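Aspartate aminotransferase (Thermotoga maritima, PDB 1O4S) catalyses the pyridoxal-phosphate-dependent transfer of an amino group between L-aspartate and 2-oxoglutarate, giving oxaloacetate and L-glutamate. Local coordinates at residues L344-V350 / R381-F385; Y95-I99 / L229-F235. All blocks are in the same frame, centred on the assembly; numbering follows the deposited sequence.

In the fold
Two contacts lie in the two domains of one fold type I aminotransferase chain. Interaction 2 joins the loop after helix 81-95 to the link between helix 228-231 and strand 238-243, and so belongs to the large, cofactor-binding domain built on the seven-stranded sheet. Interaction 1 packs two helices near the C-terminus in the small domain, beside the four-stranded sheet. The centres of interactions 1 and 2 are about 46 Å apart, on opposite sides of the chain's centre; the nearest atoms of interactions 1 and 2 are about 32 Å apart. Neither builds the pocket: residues 95-99 / 229-235 lie away from the annotated sites, while the I382 side chain is about 11 Å from that of R365, which probably binds L-aspartate.

Interaction 1. Residues L344-V350 / R381-F385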
# COMPACT_ATOMS: atom_id res chain seq x y z
N LEU B 344 -33.15 -4.39 -13.05
CA LEU B 344 -32.59 -5.35 -13.98
C LEU B 344 -31.97 -6.49 -13.18
O LEU B 344 -32.12 -7.66 -13.53
CB LEU B 344 -31.55 -4.68 -14.88
CG LEU B 344 -30.86 -5.57 -15.92
CD1 LEU B 344 -31.76 -5.84 -17.09
CD2 LEU B 344 -29.61 -4.90 -16.40
N LEU B 345 -31.28 -6.16 -12.10
CA LEU B 345 -30.77 -7.19 -11.21
C LEU B 345 -31.88 -8.04 -10.60
O LEU B 345 -31.81 -9.25 -10.66
CB LEU B 345 -29.91 -6.60 -10.11
CG LEU B 345 -29.28 -7.63 -9.16
CD1 LEU B 345 -28.35 -8.63 -9.90
CD2 LEU B 345 -28.52 -6.92 -8.05
N GLU B 346 -32.90 -7.42 -10.02
CA GLU B 346 -33.91 -8.18 -9.30
C GLU B 346 -34.80 -8.98 -10.26
O GLU B 346 -35.20 -10.08 -9.94
CB GLU B 346 -34.70 -7.28 -8.32
CG GLU B 346 -35.90 -6.53 -8.91
CD GLU B 346 -36.41 -5.30 -8.09
OE1 GLU B 346 -37.37 -4.64 -8.56
OE2 GLU B 346 -35.85 -4.97 -7.00
N GLU B 347 -35.05 -8.46 -11.46
CA GLU B 347 -36.01 -9.08 -12.39
C GLU B 347 -35.33 -10.04 -13.38
O GLU B 347 -35.87 -11.10 -13.70
CB GLU B 347 -36.83 -8.00 -13.15
CG GLU B 347 -37.64 -7.06 -12.23
CD GLU B 347 -38.39 -5.93 -12.97
OE1 GLU B 347 -38.62 -6.04 -14.20
OE2 GLU B 347 -38.78 -4.92 -12.31
N LYS B 348 -34.16 -9.64 -13.88
CA LYS B 348 -33.45 -10.36 -14.94
C LYS B 348 -32.15 -11.00 -14.46
O LYS B 348 -31.55 -11.77 -15.19
CB LYS B 348 -33.12 -9.44 -16.13
CG LYS B 348 -34.32 -8.93 -16.95
CD LYS B 348 -35.25 -10.05 -17.42
CE LYS B 348 -36.40 -9.49 -18.21
NZ LYS B 348 -37.20 -10.57 -18.82
N LYS B 349 -31.75 -10.70 -13.22
CA LYS B 349 -30.51 -11.21 -12.62
C LYS B 349 -29.31 -10.93 -13.53
O LYS B 349 -28.42 -11.80 -13.72
CB LYS B 349 -30.62 -12.70 -12.24
CG LYS B 349 -32.03 -13.20 -11.90
CD LYS B 349 -32.52 -12.81 -10.53
CE LYS B 349 -33.85 -13.48 -10.22
NZ LYS B 349 -35.06 -12.73 -10.70
N VAL B 350 -29.29 -9.71 -14.07
CA VAL B 350 -28.11 -9.13 -14.71
C VAL B 350 -27.64 -7.93 -13.91
O VAL B 350 -28.43 -7.02 -13.60
CB VAL B 350 -28.37 -8.69 -16.17
CG1 VAL B 350 -27.08 -8.13 -16.80
CG2 VAL B 350 -28.94 -9.84 -16.98
N ARG B 381 -31.61 -10.84 -22.09
CA ARG B 381 -32.43 -10.46 -20.93
C ARG B 381 -32.61 -8.95 -20.89
O ARG B 381 -33.69 -8.47 -20.58
CB ARG B 381 -31.78 -10.90 -19.63
CG ARG B 381 -31.67 -12.40 -19.43
CD ARG B 381 -30.72 -12.70 -18.30
NE ARG B 381 -30.57 -14.12 -18.00
CZ ARG B 381 -30.07 -14.58 -16.86
NH1 ARG B 381 -29.71 -13.74 -15.88
NH2 ARG B 381 -29.94 -15.88 -16.69
N ILE B 382 -31.54 -8.23 -21.20
CA ILE B 382 -31.57 -6.78 -21.28
C ILE B 382 -32.56 -6.31 -22.33
O ILE B 382 -33.25 -5.34 -22.09
CB ILE B 382 -30.14 -6.21 -21.51
CG1 ILE B 382 -29.29 -6.39 -20.25
CG2 ILE B 382 -30.19 -4.70 -21.90
CD1 ILE B 382 -27.86 -6.00 -20.42
N GLU B 383 -32.65 -7.02 -23.46
CA GLU B 383 -33.53 -6.65 -24.59
C GLU B 383 -35.00 -6.85 -24.21
O GLU B 383 -35.86 -6.01 -24.51
CB GLU B 383 -33.15 -7.47 -25.84
CG GLU B 383 -33.94 -7.13 -27.11
CD GLU B 383 -33.46 -7.87 -28.37
OE1 GLU B 383 -32.48 -8.65 -28.33
OE2 GLU B 383 -34.08 -7.67 -29.45
N ASP B 384 -35.26 -7.96 -23.53
CA ASP B 384 -36.57 -8.23 -22.93
C ASP B 384 -37.00 -7.18 -21.90
O ASP B 384 -38.18 -6.79 -21.81
CB ASP B 384 -36.56 -9.61 -22.27
CG ASP B 384 -36.71 -10.75 -23.29
OD1 ASP B 384 -36.75 -10.48 -24.52
OD2 ASP B 384 -36.81 -11.95 -22.93
N PHE B 385 -36.03 -6.72 -21.11
CA PHE B 385 -36.27 -5.76 -20.05
C PHE B 385 -36.57 -4.39 -20.67
O PHE B 385 -37.47 -3.66 -20.20
CB PHE B 385 -35.03 -5.73 -19.15
CG PHE B 385 -35.10 -4.73 -18.04
CD1 PHE B 385 -35.77 -5.04 -16.87
CD2 PHE B 385 -34.48 -3.50 -18.16
CE1 PHE B 385 -35.81 -4.13 -15.82
CE2 PHE B 385 -34.53 -2.59 -17.13
CZ PHE B 385 -35.20 -2.91 -15.95
O HOH W 1 -35.64 -12.34 -20.37
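Helix 344-348 crosses helix 381-385 at 102°, their axes 10.8 Å apart at closest approach, with K348 opposite R381 and L344 opposite F385. At the L344 end, CD1 of L344 lies over one face of the F385 ring, 4.0 Å from its centroid in a CH-pi contact. L344 CG stands anti to the backbone N (chi1 -180°), which points the side chain at the ring; L344 CD1 also meets I382 CG1 at 4.0 Å. The carboxylate of E347 comes to the ring's edge, OE1 3.8 Å from F385 CE1. K348 runs its methylenes past the R381 carbonyl and F385 CB; its NZ stays 4.4 Å from D384 OD2, too far for a salt bridge, and one water joins the two, accepting from the amine and donating to the carboxylate. The extended R381 chain passes V350, CD touching CG2 at 3.6 Å, and places NH1 2.8 Å from K348 O in a weak bond with an N-H...O angle of 120°. The strongest polar partner of this guanidinium is E377, which forms a salt bridge with NH2; NH1 also hydrogen-bonds to D42 O. K349, with positive phi, ends helix 337-348 and leads into strand 350-354, whose L352 packs against L344; F340, earlier on the same helix, meets F385 edge-to-face, while M316 touches I382.

Interaction 2. Residues Y95-I99 / L229-F235; sequences YKKDI and LDVSEGF
A Schellman motif ends helix 81-95, with K96 at positive phi, and the chain leaving it meets the turn that follows helix 228-231. Y95, at the helix end, lays its ring across L229: L229 CB sits over one face, 4.0 Å from the ring centroid, and L229 CD1 reaches Y95 CD1 at 3.8 Å. The carboxylate of D230 comes to the ring's rim instead, OD2 lying in the ring plane 3.3 Å from Y95 CD2, with the two planes 72° apart; its other oxygen, OD1, accepts from S227 N. Without the ring, as with an alanine at Y95, L229 CB is likely to lose its aromatic cover and a gap to open beside the D230 carboxylate.

Beyond the turn, K97 reaches across to the 229-235 segment. It is extended as far as CE, then bends at chi4 (-81°) to bring NZ 2.8 Å from S232 O. The amine approaches from above the carbonyl plane, 62° out of it, and adds a weak bond to S232 OG at 3.3 Å, so it is held by both the carbonyl and, weakly, the hydroxyl of S232. K97 CE passes 3.0 Å from L229 O and lies against L229 CB, while CD lies near the F235 ring. I99 CD1 meets F235 CZ at 3.9 Å, while I91 of helix 81-95 touches both I99 and L229. Y240 of strand 238-243 packs on L229 and F235. The contact ties the end of helix 81-95 to the loop entering the interior strand 238-243, within the layered alpha/beta/alpha large domain of fold type I pyridoxal-phosphate enzymes.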
# COMPACT_ATOMS: atom_id res chain seq x y z
N TYR B 95 8.07 3.94 -27.14
CA TYR B 95 7.81 5.36 -27.37
C TYR B 95 9.05 6.15 -27.76
O TYR B 95 9.04 7.38 -27.75
CB TYR B 95 7.13 5.96 -26.13
CG TYR B 95 5.77 5.37 -25.93
CD1 TYR B 95 5.49 4.57 -24.80
CD2 TYR B 95 4.74 5.57 -26.86
CE1 TYR B 95 4.24 4.00 -24.59
CE2 TYR B 95 3.47 4.97 -26.66
CZ TYR B 95 3.24 4.20 -25.51
OH TYR B 95 2.04 3.61 -25.27
N LYS B 96 10.10 5.43 -28.12
CA LYS B 96 11.39 6.00 -28.50
C LYS B 96 11.83 7.14 -27.56
O LYS B 96 11.99 8.29 -27.97
CB LYS B 96 11.41 6.41 -29.98
CG LYS B 96 11.79 5.26 -30.94
CD LYS B 96 13.15 4.59 -30.62
CE LYS B 96 14.35 5.52 -30.87
NZ LYS B 96 14.56 5.77 -32.32
N LYS B 97 12.02 6.76 -26.30
CA LYS B 97 12.52 7.62 -25.21
C LYS B 97 13.65 6.90 -24.46
O LYS B 97 13.70 5.66 -24.42
CB LYS B 97 11.39 7.92 -24.23
CG LYS B 97 10.17 8.54 -24.89
CD LYS B 97 9.19 9.12 -23.89
CE LYS B 97 8.00 9.72 -24.61
NZ LYS B 97 8.27 11.06 -25.12
N ASP B 98 14.56 7.68 -23.89
CA ASP B 98 15.63 7.17 -23.06
C ASP B 98 15.10 7.30 -21.64
O ASP B 98 15.17 8.36 -21.02
CB ASP B 98 16.91 8.02 -23.28
CG ASP B 98 18.20 7.31 -22.87
OD1 ASP B 98 18.14 6.34 -22.07
OD2 ASP B 98 19.33 7.65 -23.30
N ILE B 99 14.50 6.23 -21.14
CA ILE B 99 14.04 6.18 -19.76
C ILE B 99 15.08 5.46 -18.88
O ILE B 99 15.45 4.32 -19.13
CB ILE B 99 12.67 5.51 -19.70
CG1 ILE B 99 11.75 6.12 -20.77
CG2 ILE B 99 12.04 5.68 -18.32
CD1 ILE B 99 10.30 5.68 -20.68
N LEU B 229 2.82 9.71 -23.95
CA LEU B 229 4.21 9.50 -24.36
C LEU B 229 4.44 9.53 -25.91
O LEU B 229 5.59 9.60 -26.35
CB LEU B 229 4.74 8.21 -23.77
CG LEU B 229 4.66 8.11 -22.23
CD1 LEU B 229 5.38 6.85 -21.78
CD2 LEU B 229 5.22 9.31 -21.51
N ASP B 230 3.37 9.47 -26.70
CA ASP B 230 3.41 9.76 -28.15
C ASP B 230 3.55 11.25 -28.49
O ASP B 230 4.11 11.61 -29.53
CB ASP B 230 2.15 9.21 -28.83
CG ASP B 230 2.17 7.67 -29.02
OD1 ASP B 230 1.11 7.04 -28.85
OD2 ASP B 230 3.19 7.04 -29.36
N VAL B 231 3.04 12.12 -27.61
CA VAL B 231 2.99 13.57 -27.84
C VAL B 231 3.88 14.42 -26.91
O VAL B 231 3.93 15.64 -27.02
CB VAL B 231 1.54 14.08 -27.77
CG1 VAL B 231 0.69 13.45 -28.88
CG2 VAL B 231 0.91 13.82 -26.40
N SER B 232 4.58 13.77 -25.99
CA SER B 232 5.46 14.47 -25.07
C SER B 232 6.87 14.23 -25.54
O SER B 232 7.13 13.30 -26.30
CB SER B 232 5.28 13.93 -23.64
OG SER B 232 5.98 12.71 -23.43
N GLU B 233 7.77 15.13 -25.15
CA GLU B 233 9.20 14.84 -25.09
C GLU B 233 9.53 15.05 -23.62
O GLU B 233 9.17 16.10 -23.03
CB GLU B 233 10.05 15.82 -25.92
CG GLU B 233 9.87 15.79 -27.44
CD GLU B 233 10.32 17.09 -28.11
OE1 GLU B 233 10.89 17.98 -27.41
OE2 GLU B 233 10.10 17.23 -29.34
N GLY B 234 10.21 14.09 -23.01
CA GLY B 234 10.62 14.25 -21.63
C GLY B 234 9.49 14.17 -20.62
O GLY B 234 8.30 14.14 -20.96
N PHE B 235 9.87 14.15 -19.36
CA PHE B 235 8.91 13.87 -18.30
C PHE B 235 8.79 15.04 -17.33
O PHE B 235 8.27 14.86 -16.22
CB PHE B 235 9.32 12.58 -17.56
CG PHE B 235 9.01 11.32 -18.31
CD1 PHE B 235 9.96 10.71 -19.12
CD2 PHE B 235 7.77 10.71 -18.19
CE1 PHE B 235 9.66 9.53 -19.82
CE2 PHE B 235 7.47 9.55 -18.86
CZ PHE B 235 8.42 8.95 -19.67